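Local coordinates for protein putative antibiotic biosynthesis monooxygenase (Bacteroides thetaiotaomicron, PDB 3KKF) that binds calcium and is probably an oxidoreductase of the antibiotic biosynthesis monooxygenase family, at residues A[60-63]-A[64-68]. Residues are numbered along the deposited sequence; the frame is centred on the assembly and turned at random. Where two conformers were deposited one is given.
With CA (calcium ion), chain C.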
ATOM      1  N   ILE A  60       4.488  -5.544  -5.273  1.00  8.68           N
ATOM      2  CA  ILE A  60       4.021  -5.739  -6.650  1.00  8.89           C
ATOM      3  C   ILE A  60       5.164  -6.446  -7.405  1.00  8.89           C
ATOM      4  O   ILE A  60       6.296  -5.905  -7.482  1.00  9.41           O
ATOM      5  CB  ILE A  60       3.626  -4.432  -7.372  1.00  8.94           C
ATOM      6  CG1 ILE A  60       2.558  -3.664  -6.588  1.00 10.72           C
ATOM      7  CG2 ILE A  60       3.170  -4.759  -8.786  1.00 10.62           C
ATOM      8  CD1 ILE A  60       2.216  -2.266  -7.156  1.00 11.79           C
ATOM      9  N   TYR A  61       4.881  -7.657  -7.889  1.00  9.01           N
ATOM     10  CA  TYR A  61       5.814  -8.438  -8.673  1.00  9.61           C
ATOM     11  C   TYR A  61       5.288  -8.527 -10.092  1.00  9.62           C
ATOM     12  O   TYR A  61       4.076  -8.529 -10.322  1.00 10.29           O
ATOM     13  CB  TYR A  61       5.977  -9.861  -8.091  1.00  9.66           C
ATOM     14  CG  TYR A  61       6.354  -9.875  -6.632  1.00  9.54           C
ATOM     15  CD1 TYR A  61       7.671  -9.788  -6.245  1.00  9.62           C
ATOM     16  CD2 TYR A  61       5.383  -9.919  -5.628  1.00  9.83           C
ATOM     17  CE1 TYR A  61       8.035  -9.764  -4.892  1.00 10.71           C
ATOM     18  CE2 TYR A  61       5.718  -9.909  -4.301  1.00  9.70           C
ATOM     19  CZ  TYR A  61       7.048  -9.818  -3.927  1.00 10.36           C
ATOM     20  OH  TYR A  61       7.396  -9.795  -2.610  1.00 11.86           O
ATOM     21  N   ALA A  62       6.190  -8.607 -11.075  1.00 10.31           N
ATOM     22  CA  ALA A  62       5.760  -8.678 -12.478  1.00 10.30           C
ATOM     23  C   ALA A  62       4.839  -9.866 -12.759  1.00 10.32           C
ATOM     24  O   ALA A  62       3.948  -9.777 -13.603  1.00 11.05           O
ATOM     25  CB  ALA A  62       6.976  -8.742 -13.394  1.00 11.48           C
ATOM     26  N   ASP A  63       5.074 -10.960 -12.063  1.00 11.07           N
ATOM     27  CA  ASP A  63       4.292 -12.202 -12.205  1.00 11.75           C
ATOM     28  C   ASP A  63       4.696 -13.144 -11.065  1.00 11.93           C
ATOM     29  O   ASP A  63       5.607 -12.793 -10.252  1.00 12.21           O
ATOM     30  CB  ASP A  63       4.483 -12.846 -13.601  1.00 12.90           C
ATOM     31  CG  ASP A  63       5.933 -12.997 -14.001  1.00 14.54           C
ATOM     32  OD1 ASP A  63       6.796 -13.261 -13.150  1.00 17.00           O
ATOM     33  OD2 ASP A  63       6.221 -12.887 -15.224  1.00 22.62           O
ATOM     34  N   GLU A  64       4.062 -14.317 -10.961  1.00 12.73           N
ATOM     35  CA  GLU A  64       4.408 -15.255  -9.908  1.00 13.50           C
ATOM     36  C   GLU A  64       5.822 -15.826 -10.063  1.00 12.99           C
ATOM     37  O   GLU A  64       6.442 -16.142  -9.060  1.00 13.94           O
ATOM     38  CB  GLU A  64       3.350 -16.336  -9.739  1.00 15.02           C
ATOM     39  CG  GLU A  64       2.005 -15.739  -9.243  1.00 18.97           C
ATOM     40  CD  GLU A  64       0.934 -16.752  -8.965  1.00 23.81           C
ATOM     41  OE1 GLU A  64       1.224 -17.966  -9.041  1.00 27.73           O
ATOM     42  OE2 GLU A  64      -0.208 -16.324  -8.651  1.00 27.26           O
ATOM     43  N   ALA A  65       6.331 -15.950 -11.304  1.00 12.67           N
ATOM     44  CA  ALA A  65       7.715 -16.398 -11.541  1.00 12.68           C
ATOM     45  C   ALA A  65       8.689 -15.428 -10.874  1.00 12.23           C
ATOM     46  O   ALA A  65       9.669 -15.862 -10.239  1.00 13.47           O
ATOM     47  CB  ALA A  65       8.025 -16.507 -13.040  1.00 13.74           C
ATOM     48  N   ALA A  66       8.426 -14.116 -10.990  1.00 11.93           N
ATOM     49  CA  ALA A  66       9.285 -13.108 -10.364  1.00 11.24           C
ATOM     50  C   ALA A  66       9.282 -13.246  -8.851  1.00 10.49           C
ATOM     51  O   ALA A  66      10.312 -13.102  -8.198  1.00 10.61           O
ATOM     52  CB  ALA A  66       8.884 -11.679 -10.793  1.00 12.26           C
ATOM     53  N   TYR A  67       8.114 -13.500  -8.277  1.00 10.54           N
ATOM     54  CA  TYR A  67       7.988 -13.696  -6.842  1.00 10.58           C
ATOM     55  C   TYR A  67       8.786 -14.939  -6.374  1.00 10.98           C
ATOM     56  O   TYR A  67       9.532 -14.894  -5.405  1.00 11.21           O
ATOM     57  CB  TYR A  67       6.493 -13.816  -6.446  1.00 11.39           C
ATOM     58  CG  TYR A  67       6.333 -14.226  -4.997  1.00 11.64           C
ATOM     59  CD1 TYR A  67       6.665 -13.362  -3.978  1.00 14.57           C
ATOM     60  CD2 TYR A  67       5.890 -15.499  -4.660  1.00 13.72           C
ATOM     61  CE1 TYR A  67       6.551 -13.730  -2.663  1.00 16.10           C
ATOM     62  CE2 TYR A  67       5.774 -15.877  -3.341  1.00 15.97           C
ATOM     63  CZ  TYR A  67       6.105 -14.977  -2.343  1.00 16.27           C
ATOM     64  OH  TYR A  67       5.993 -15.332  -1.013  1.00 17.95           O
ATOM     65  N   LYS A  68       8.621 -16.058  -7.086  1.00 11.44           N
ATOM     66  CA  LYS A  68       9.330 -17.273  -6.719  0.50 11.99           C
ATOM     67  C   LYS A  68      10.836 -17.079  -6.834  1.00 11.43           C
ATOM     68  O   LYS A  68      11.585 -17.559  -5.971  1.00 12.60           O
ATOM     69  CB  LYS A  68       8.838 -18.489  -7.513  0.50 12.85           C
ATOM     70  CG  LYS A  68       7.452 -18.880  -7.153  0.50 14.87           C
ATOM     71  CD  LYS A  68       7.300 -19.080  -5.665  0.50 18.26           C
ATOM     72  CE  LYS A  68       5.946 -19.539  -5.318  0.50 20.24           C
ATOM     73  NZ  LYS A  68       5.688 -20.829  -5.949  0.50 22.47           N
TER
HETATM   74 CA    CA C 202       3.131  -8.459 -15.343  0.75 10.73          CA
HETATM   75  O   HOH W   1       4.735  -9.754 -16.539  1.00 20.95           O
HETATM   76  O   HOH W   2       4.805  -6.790 -15.624  1.00 18.05           O
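Tyr61, at the end of strand 54-61, and Tyr67, on the first turn of helix 64-71, form a T-shaped pair, ring centroids 5.0 Å apart and planes at 67°. Followed outward, Tyr61 first sets its CB beside the methyl of Ala66, at 4.4 Å from Ala66 CB. Its CG then lies under Tyr67 CB, which makes a CH-pi contact over the ring face; further along, CE2 and CZ meet the edge of the Tyr67 ring, with CD1 of Tyr67 3.6 Å from CZ of Tyr61. The hydroxyl continues past this edge to a hydrogen bond with Glu59. With CG anti to the backbone N (chi1 171°), the Tyr67 ring is brought alongside Tyr61, CD1 edge foremost, and its own OH reaches Arg8.

Asp63, in the turn between the two tyrosines, is the N-cap. With chi1 at 50°, its carboxylate folds back over the helix start, and Asp63 OD1 accepts from Ala66 N at 2.8 Å, while the backbone O of Asp63 takes a longer bond from Tyr67 N. Just before it, Ala62 O binds calcium at 2.3 Å, shared with Gly1, Asn4, Asn5 and two waters. A side-chain N-cap thus starts the helix at a strand-to-helix turn of this dimeric alpha-beta barrel family.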